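Local coordinates for caspase Nc subunit 1 (Drosophila melanogaster, PDB 2FP3), which acts as an initiator caspase, a cysteine endopeptidase whose protease domain this is, in the activation cascade that leads to apoptosis, at residues L276-T279 against S280-V283; A82-D85 against S86-I90; K113-T116 against M117-S121. The protein carries 2 engineered substitutions. One frame throughout, in Å; residues are numbered along the deposited sequence.

Contact 1: residues L276-T279 against S280-V283; sequences LKKT and SEAV
Lys278 and Glu281 form a salt bridge one helical turn apart on the exposed side of helix 272-284. Lys278 NZ lies 3.3 Å from Glu281 OE1. The ammonium group meets the syn side of that oxygen, 18° out of the carboxylate plane. The lysine chain bends after CG (chi2 -61°), which turns its outer part along the helix toward the acid. Glu281 bends at chi2 as well, and the two side chains cross at a slant.

Most of the rest is helical backbone. Ser280 N gives its hydrogen to Leu276 O at 2.8 Å. Ala282 N bonds to Lys278 O at 2.9 Å. Val283 N bonds to Thr279 O at 2.8 Å and is nearly straight, with an N-H...O angle of 168°. Val283 CG1 also packs against that carbonyl, 3.1 Å from Thr279 O.

Other polar ends turn to partners beyond these residues. Thr279 OG1 bonds back to Ile275 O within the helix. Ser280 OG bonds to Gly296 O, just before strand 297-301, and Lys277 NZ bonds to Tyr298 OH on that strand.

The buried side of this amphipathic helix faces helix 251-266, where Thr279 touches Phe259 and Val283 touches Trp254. Leu276 touches Tyr255 of that helix and also reaches Leu234 and Cys236 of strand 233-237.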
ATOM      1  N   LEU A 276      -7.779   2.846  -7.807  1.00 36.95           N
ATOM      2  CA  LEU A 276      -7.329   1.456  -7.927  1.00 36.49           C
ATOM      3  C   LEU A 276      -7.890   0.830  -9.197  1.00 38.32           C
ATOM      4  O   LEU A 276      -7.203   0.067  -9.857  1.00 41.09           O
ATOM      5  CB  LEU A 276      -7.753   0.621  -6.704  1.00 34.15           C
ATOM      6  CG  LEU A 276      -7.049   0.930  -5.378  1.00 34.54           C
ATOM      7  CD1 LEU A 276      -7.629   0.087  -4.266  1.00 34.04           C
ATOM      8  CD2 LEU A 276      -5.563   0.668  -5.504  1.00 31.91           C
ATOM      9  N   LYS A 277      -9.139   1.133  -9.539  1.00 40.01           N
ATOM     10  CA  LYS A 277      -9.709   0.593 -10.769  1.00 39.36           C
ATOM     11  C   LYS A 277      -8.947   1.201 -11.946  1.00 39.48           C
ATOM     12  O   LYS A 277      -8.626   0.499 -12.901  1.00 38.00           O
ATOM     13  CB  LYS A 277     -11.192   0.926 -10.901  1.00 37.16           C
ATOM     14  CG  LYS A 277     -12.114   0.161  -9.960  1.00 37.31           C
ATOM     15  CD  LYS A 277     -13.528   0.706 -10.108  1.00 38.91           C
ATOM     16  CE  LYS A 277     -14.399   0.414  -8.910  1.00 39.58           C
ATOM     17  NZ  LYS A 277     -13.924   1.040  -7.673  1.00 39.40           N
ATOM     18  N   LYS A 278      -8.647   2.498 -11.863  1.00 41.79           N
ATOM     19  CA  LYS A 278      -7.895   3.184 -12.917  1.00 45.37           C
ATOM     20  C   LYS A 278      -6.514   2.557 -13.021  1.00 43.36           C
ATOM     21  O   LYS A 278      -6.005   2.329 -14.110  1.00 44.22           O
ATOM     22  CB  LYS A 278      -7.729   4.674 -12.604  1.00 51.21           C
ATOM     23  CG  LYS A 278      -8.190   5.619 -13.712  1.00 61.66           C
ATOM     24  CD  LYS A 278      -7.420   5.427 -15.010  1.00 67.88           C
ATOM     25  CE  LYS A 278      -8.021   6.279 -16.124  1.00 72.30           C
ATOM     26  NZ  LYS A 278      -7.479   5.934 -17.466  1.00 75.26           N
ATOM     27  N   THR A 279      -5.902   2.282 -11.877  1.00 41.58           N
ATOM     28  CA  THR A 279      -4.589   1.667 -11.874  1.00 41.65           C
ATOM     29  C   THR A 279      -4.663   0.303 -12.560  1.00 44.63           C
ATOM     30  O   THR A 279      -3.868   0.004 -13.454  1.00 42.45           O
ATOM     31  CB  THR A 279      -4.073   1.498 -10.434  1.00 40.19           C
ATOM     32  OG1 THR A 279      -4.038   2.777  -9.799  1.00 39.48           O
ATOM     33  CG2 THR A 279      -2.677   0.902 -10.418  1.00 38.52           C
ATOM     34  N   SER A 280      -5.634  -0.512 -12.148  1.00 44.86           N
ATOM     35  CA  SER A 280      -5.816  -1.851 -12.708  1.00 45.74           C
ATOM     36  C   SER A 280      -6.138  -1.845 -14.193  1.00 49.68           C
ATOM     37  O   SER A 280      -5.759  -2.753 -14.917  1.00 51.15           O
ATOM     38  CB  SER A 280      -6.928  -2.585 -11.969  1.00 44.74           C
ATOM     39  OG  SER A 280      -7.322  -3.755 -12.665  1.00 40.80           O
ATOM     40  N   GLU A 281      -6.854  -0.829 -14.643  1.00 53.20           N
ATOM     41  CA  GLU A 281      -7.214  -0.730 -16.041  1.00 56.62           C
ATOM     42  C   GLU A 281      -5.976  -0.329 -16.828  1.00 59.78           C
ATOM     43  O   GLU A 281      -5.702  -0.859 -17.906  1.00 57.49           O
ATOM     44  CB  GLU A 281      -8.289   0.332 -16.225  1.00 58.50           C
ATOM     45  CG  GLU A 281      -8.738   0.492 -17.657  1.00 63.83           C
ATOM     46  CD  GLU A 281      -9.097   1.917 -17.978  1.00 66.41           C
ATOM     47  OE1 GLU A 281      -8.178   2.769 -18.017  1.00 67.74           O
ATOM     48  OE2 GLU A 281     -10.296   2.187 -18.179  1.00 67.68           O
ATOM     49  N   ALA A 282      -5.234   0.621 -16.267  1.00 60.61           N
ATOM     50  CA  ALA A 282      -4.021   1.138 -16.883  1.00 63.61           C
ATOM     51  C   ALA A 282      -2.948   0.071 -17.020  1.00 65.01           C
ATOM     52  O   ALA A 282      -2.505  -0.239 -18.124  1.00 67.61           O
ATOM     53  CB  ALA A 282      -3.492   2.295 -16.064  1.00 61.52           C
ATOM     54  N   VAL A 283      -2.533  -0.489 -15.890  1.00 70.11           N
ATOM     55  CA  VAL A 283      -1.506  -1.521 -15.879  1.00 74.40           C
ATOM     56  C   VAL A 283      -1.914  -2.696 -16.767  1.00 71.80           C
ATOM     57  O   VAL A 283      -1.064  -3.415 -17.291  1.00 68.11           O
ATOM     58  CB  VAL A 283      -1.249  -2.024 -14.433  1.00 76.54           C
ATOM     59  CG1 VAL A 283      -2.496  -2.704 -13.890  1.00 83.89           C
ATOM     60  CG2 VAL A 283      -0.060  -2.970 -14.401  1.00 82.80           C
TER

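Contact 2: residues A82-D85 against S86-I90; sequences AEKD and SKSLI
This is a local contact within one helix, where Lys84 meets Ser88 and Glu83 meets Lys87 over the first turns of helix 82-95. Ser88 N bonds to Lys84 O at 3.3 Å. Ser88 OG lies 3.1 Å from Lys84 O, but its one proton could go to a different acceptor, so this bond is uncertain. Lys84 NZ makes a weak bond to Ser88 OG at 3.5 Å. The lysine reaches it by folding at chi2 (-64°) and then running extended. Ser88 OG also receives a bond from Gln257 NE2 of helix 251-266.

The helix is the crossover of a beta-alpha-beta unit, between parallel strands 62-68 and 98-103 of the caspase sheet. Its inner side packs on strand 130-139, where Asp85 touches Met135 and Leu89 touches Val133.

Leu89 N bonds to Asp85 O at 2.9 Å, almost straight at 178°. Asp85 is buried, and its OD2 bonds to Ser253 OG of helix 251-266. Lys87 N bonds to Glu83 O at 3.1 Å. The Lys87 chain curves round the oxygen of the same carbonyl, with Lys87 CG 3.1 Å from Glu83 O. The two side chains meet at Glu83 CG and Lys87 CE, 4.3 Å apart. Ser86 OG bonds to Asn68 ND2, which also bonds to Ala82 O.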
ATOM      1  N   ALA A  82      14.003  -2.130  -7.856  1.00 83.00           N
ATOM      2  CA  ALA A  82      13.106  -1.976  -6.720  1.00 74.20           C
ATOM      3  C   ALA A  82      13.228  -0.606  -6.062  1.00 73.76           C
ATOM      4  O   ALA A  82      12.218   0.007  -5.704  1.00 77.90           O
ATOM      5  CB  ALA A  82      13.374  -3.071  -5.695  1.00 58.80           C
ATOM      6  N   GLU A  83      14.458  -0.125  -5.897  1.00 79.51           N
ATOM      7  CA  GLU A  83      14.668   1.176  -5.272  1.00 83.04           C
ATOM      8  C   GLU A  83      13.913   2.263  -6.025  1.00 75.26           C
ATOM      9  O   GLU A  83      13.552   3.290  -5.452  1.00 72.76           O
ATOM     10  CB  GLU A  83      16.162   1.521  -5.209  1.00 96.19           C
ATOM     11  CG  GLU A  83      16.875   1.573  -6.550  1.00116.78           C
ATOM     12  CD  GLU A  83      16.936   0.223  -7.234  1.00127.36           C
ATOM     13  OE1 GLU A  83      17.407  -0.749  -6.605  1.00132.84           O
ATOM     14  OE2 GLU A  83      16.515   0.135  -8.406  1.00133.44           O
ATOM     15  N   LYS A  84      13.665   2.030  -7.307  1.00 68.62           N
ATOM     16  CA  LYS A  84      12.940   3.001  -8.115  1.00 65.32           C
ATOM     17  C   LYS A  84      11.520   3.136  -7.569  1.00 60.76           C
ATOM     18  O   LYS A  84      10.914   4.208  -7.632  1.00 61.83           O
ATOM     19  CB  LYS A  84      12.896   2.545  -9.579  1.00 67.56           C
ATOM     20  CG  LYS A  84      12.766   3.676 -10.600  1.00 70.86           C
ATOM     21  CD  LYS A  84      11.456   4.448 -10.475  1.00 74.83           C
ATOM     22  CE  LYS A  84      11.343   5.507 -11.565  1.00 76.19           C
ATOM     23  NZ  LYS A  84      10.060   6.255 -11.518  1.00 76.49           N
ATOM     24  N   ASP A  85      10.992   2.040  -7.030  1.00 57.56           N
ATOM     25  CA  ASP A  85       9.649   2.050  -6.470  1.00 54.24           C
ATOM     26  C   ASP A  85       9.637   2.810  -5.137  1.00 49.42           C
ATOM     27  O   ASP A  85       8.749   3.625  -4.871  1.00 44.76           O
ATOM     28  CB  ASP A  85       9.141   0.615  -6.274  1.00 57.82           C
ATOM     29  CG  ASP A  85       9.047  -0.161  -7.584  1.00 61.70           C
ATOM     30  OD1 ASP A  85       8.640   0.433  -8.602  1.00 63.82           O
ATOM     31  OD2 ASP A  85       9.366  -1.370  -7.593  1.00 64.95           O
ATOM     32  N   SER A  86      10.630   2.542  -4.302  1.00 47.76           N
ATOM     33  CA  SER A  86      10.732   3.207  -3.018  1.00 49.60           C
ATOM     34  C   SER A  86      10.696   4.719  -3.197  1.00 51.61           C
ATOM     35  O   SER A  86      10.034   5.422  -2.433  1.00 50.65           O
ATOM     36  CB  SER A  86      12.032   2.808  -2.329  1.00 48.06           C
ATOM     37  OG  SER A  86      12.099   1.408  -2.172  1.00 49.26           O
ATOM     38  N   LYS A  87      11.407   5.208  -4.212  1.00 56.35           N
ATOM     39  CA  LYS A  87      11.466   6.639  -4.490  1.00 64.26           C
ATOM     40  C   LYS A  87      10.094   7.168  -4.882  1.00 56.06           C
ATOM     41  O   LYS A  87       9.641   8.196  -4.373  1.00 54.53           O
ATOM     42  CB  LYS A  87      12.458   6.930  -5.622  1.00 83.72           C
ATOM     43  CG  LYS A  87      13.859   6.362  -5.409  1.00112.88           C
ATOM     44  CD  LYS A  87      14.737   6.582  -6.646  1.00134.95           C
ATOM     45  CE  LYS A  87      16.059   5.818  -6.566  1.00147.48           C
ATOM     46  NZ  LYS A  87      16.944   6.296  -5.469  1.00157.65           N
ATOM     47  N   SER A  88       9.432   6.469  -5.797  1.00 49.56           N
ATOM     48  CA  SER A  88       8.107   6.875  -6.246  1.00 46.91           C
ATOM     49  C   SER A  88       7.118   6.922  -5.077  1.00 44.81           C
ATOM     50  O   SER A  88       6.412   7.914  -4.886  1.00 40.86           O
ATOM     51  CB  SER A  88       7.594   5.901  -7.310  1.00 49.63           C
ATOM     52  OG  SER A  88       8.412   5.913  -8.470  1.00 54.22           O
ATOM     53  N   LEU A  89       7.065   5.851  -4.291  1.00 40.68           N
ATOM     54  CA  LEU A  89       6.143   5.815  -3.169  1.00 40.92           C
ATOM     55  C   LEU A  89       6.449   6.917  -2.165  1.00 41.77           C
ATOM     56  O   LEU A  89       5.543   7.642  -1.739  1.00 39.58           O
ATOM     57  CB  LEU A  89       6.180   4.445  -2.487  1.00 39.48           C
ATOM     58  CG  LEU A  89       5.537   3.315  -3.302  1.00 40.29           C
ATOM     59  CD1 LEU A  89       5.917   1.968  -2.718  1.00 37.18           C
ATOM     60  CD2 LEU A  89       4.028   3.497  -3.332  1.00 37.04           C
ATOM     61  N   ILE A  90       7.718   7.055  -1.785  1.00 42.20           N
ATOM     62  CA  ILE A  90       8.084   8.088  -0.829  1.00 41.26           C
ATOM     63  C   ILE A  90       7.687   9.456  -1.363  1.00 43.80           C
ATOM     64  O   ILE A  90       7.000  10.220  -0.686  1.00 44.38           O
ATOM     65  CB  ILE A  90       9.598   8.052  -0.506  1.00 40.21           C
ATOM     66  CG1 ILE A  90       9.897   6.825   0.357  1.00 37.62           C
ATOM     67  CG2 ILE A  90      10.017   9.313   0.261  1.00 36.67           C
ATOM     68  CD1 ILE A  90      11.375   6.460   0.438  1.00 38.99           C
TER

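Contact 3: residues K113-T116 against M117-S121; sequences KLLT and MVTSS
Lys113 and Met117 pack through their aliphatic parts on the outer side of helix 108-119, one turn apart. The terminal methyl does the touching, with Met117 CE 3.9 Å from Lys113 CG. A bend at the last methionine torsion (chi3 -70°) brings the methyl back to the lysine chain. The Lys113 chain is extended but poorly ordered, so this packing is only loosely defined. On the inner side, Leu115 CD1 and Thr119 CG2 meet at 4.1 Å, and their side chains run at an angle to each other. Val118 CG2 lies against the oxygen of Leu114, 3.2 Å from Leu114 O.

Backbone bonds continue the helix to its end. Val118 N bonds to Leu114 O at 2.8 Å. Thr119 N bonds to Leu115 O, also at 2.8 Å and nearly straight (174°). The last of the series is Ser120 N to Thr116 O, more bent at 136°, where the helix gives way to a turn.

Side-chain hydroxyls bond to main-chain atoms. Thr119 OG1 appears to share Leu115 O with Thr119 N, although its position is less certain. Thr116 OG1 bonds to Phe112 O. Ser121 is the N-cap of the next helix. Its OG gives its hydrogen to Val118 O, in the carbonyl plane at 2.9 Å, and caps Val124 N. Ser121 N bonds to the same Val118 O.

The turn thus joins helix 108-119 to helix 122-126. Leu115 and Val118 pack on Leu65 of strand 62-68. Leu115 also touches Phe164, and both Leu115 and Thr119 touch His163, in the loop after helix 157-162.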
ATOM      1  N   LYS A 113       8.133  -7.122  14.001  1.00 56.72           N
ATOM      2  CA  LYS A 113       8.454  -6.276  15.130  1.00 62.71           C
ATOM      3  C   LYS A 113       8.241  -4.834  14.686  1.00 54.99           C
ATOM      4  O   LYS A 113       7.684  -4.028  15.433  1.00 52.91           O
ATOM      5  CB  LYS A 113       9.898  -6.496  15.591  1.00 79.68           C
ATOM      6  CG  LYS A 113      10.235  -5.762  16.885  1.00104.00           C
ATOM      7  CD  LYS A 113      11.580  -6.187  17.459  1.00122.79           C
ATOM      8  CE  LYS A 113      11.867  -5.472  18.777  1.00133.51           C
ATOM      9  NZ  LYS A 113      13.111  -5.965  19.437  1.00141.06           N
ATOM     10  N   LEU A 114       8.673  -4.519  13.467  1.00 49.43           N
ATOM     11  CA  LEU A 114       8.507  -3.175  12.916  1.00 48.98           C
ATOM     12  C   LEU A 114       7.026  -2.840  12.837  1.00 45.34           C
ATOM     13  O   LEU A 114       6.591  -1.769  13.245  1.00 38.89           O
ATOM     14  CB  LEU A 114       9.068  -3.088  11.496  1.00 53.52           C
ATOM     15  CG  LEU A 114      10.543  -3.346  11.228  1.00 62.75           C
ATOM     16  CD1 LEU A 114      10.791  -3.154   9.739  1.00 66.53           C
ATOM     17  CD2 LEU A 114      11.411  -2.400  12.057  1.00 67.17           C
ATOM     18  N   LEU A 115       6.270  -3.777  12.280  1.00 40.87           N
ATOM     19  CA  LEU A 115       4.841  -3.621  12.097  1.00 44.66           C
ATOM     20  C   LEU A 115       4.156  -3.261  13.400  1.00 47.19           C
ATOM     21  O   LEU A 115       3.389  -2.294  13.466  1.00 45.60           O
ATOM     22  CB  LEU A 115       4.254  -4.911  11.516  1.00 41.78           C
ATOM     23  CG  LEU A 115       2.743  -4.997  11.306  1.00 42.18           C
ATOM     24  CD1 LEU A 115       2.237  -3.826  10.474  1.00 39.63           C
ATOM     25  CD2 LEU A 115       2.437  -6.312  10.617  1.00 42.94           C
ATOM     26  N   THR A 116       4.454  -4.032  14.440  1.00 45.56           N
ATOM     27  CA  THR A 116       3.864  -3.806  15.751  1.00 43.93           C
ATOM     28  C   THR A 116       4.266  -2.457  16.328  1.00 44.24           C
ATOM     29  O   THR A 116       3.446  -1.754  16.918  1.00 48.05           O
ATOM     30  CB  THR A 116       4.292  -4.898  16.737  1.00 45.63           C
ATOM     31  OG1 THR A 116       3.977  -6.184  16.185  1.00 42.94           O
ATOM     32  CG2 THR A 116       3.578  -4.718  18.061  1.00 39.35           C
ATOM     33  N   MET A 117       5.534  -2.110  16.159  1.00 44.62           N
ATOM     34  CA  MET A 117       6.072  -0.857  16.660  1.00 44.62           C
ATOM     35  C   MET A 117       5.360   0.317  15.973  1.00 43.30           C
ATOM     36  O   MET A 117       5.055   1.350  16.581  1.00 37.99           O
ATOM     37  CB  MET A 117       7.569  -0.810  16.353  1.00 51.33           C
ATOM     38  CG  MET A 117       8.433  -0.158  17.411  1.00 66.11           C
ATOM     39  SD  MET A 117      10.174  -0.142  16.897  1.00 76.95           S
ATOM     40  CE  MET A 117      10.597  -1.890  17.017  1.00 80.94           C
ATOM     41  N   VAL A 118       5.098   0.145  14.688  1.00 38.74           N
ATOM     42  CA  VAL A 118       4.446   1.179  13.921  1.00 39.37           C
ATOM     43  C   VAL A 118       2.971   1.303  14.274  1.00 41.40           C
ATOM     44  O   VAL A 118       2.504   2.401  14.586  1.00 43.68           O
ATOM     45  CB  VAL A 118       4.637   0.923  12.414  1.00 39.11           C
ATOM     46  CG1 VAL A 118       3.721   1.823  11.603  1.00 36.62           C
ATOM     47  CG2 VAL A 118       6.101   1.184  12.047  1.00 34.57           C
ATOM     48  N   THR A 119       2.243   0.189  14.261  1.00 42.18           N
ATOM     49  CA  THR A 119       0.820   0.241  14.566  1.00 39.24           C
ATOM     50  C   THR A 119       0.540   0.618  16.007  1.00 39.31           C
ATOM     51  O   THR A 119      -0.546   1.091  16.322  1.00 37.92           O
ATOM     52  CB  THR A 119       0.105  -1.082  14.210  1.00 39.11           C
ATOM     53  OG1 THR A 119       0.869  -2.198  14.682  1.00 42.37           O
ATOM     54  CG2 THR A 119      -0.052  -1.198  12.703  1.00 41.03           C
ATOM     55  N   SER A 120       1.527   0.428  16.878  1.00 38.86           N
ATOM     56  CA  SER A 120       1.391   0.795  18.285  1.00 40.19           C
ATOM     57  C   SER A 120       1.972   2.185  18.571  1.00 40.35           C
ATOM     58  O   SER A 120       1.928   2.669  19.709  1.00 40.27           O
ATOM     59  CB  SER A 120       2.099  -0.228  19.165  1.00 41.18           C
ATOM     60  OG  SER A 120       1.228  -1.301  19.459  1.00 49.27           O
ATOM     61  N   SER A 121       2.505   2.819  17.530  1.00 38.72           N
ATOM     62  CA  SER A 121       3.122   4.131  17.651  1.00 38.62           C
ATOM     63  C   SER A 121       2.160   5.269  17.970  1.00 39.93           C
ATOM     64  O   SER A 121       0.980   5.247  17.601  1.00 37.77           O
ATOM     65  CB  SER A 121       3.863   4.492  16.356  1.00 36.87           C
ATOM     66  OG  SER A 121       2.988   5.091  15.402  1.00 35.24           O
TER

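In the fold
All three contacts lie in helices that flank the central sheet of the caspase domain. They follow in series along the chain: contact 2, then contact 3, then contact 1. None touches another. Contacts 1 and 3 lie on opposite sides of the chain's centre, their own centres about 30 Å apart. Helix 251-266 links contacts 1 and 2, since both pack against it; their centres are about 19 Å apart. Contacts 2 and 3, centres about 22 Å apart, both touch strand 62-68: Ser86 and Leu89 at Met66, Leu115 and Val118 at the adjacent Leu65. Contact 2 is near the active site: the side chain of Ala82 is about 9 Å from that of His137, the probable catalytic histidine.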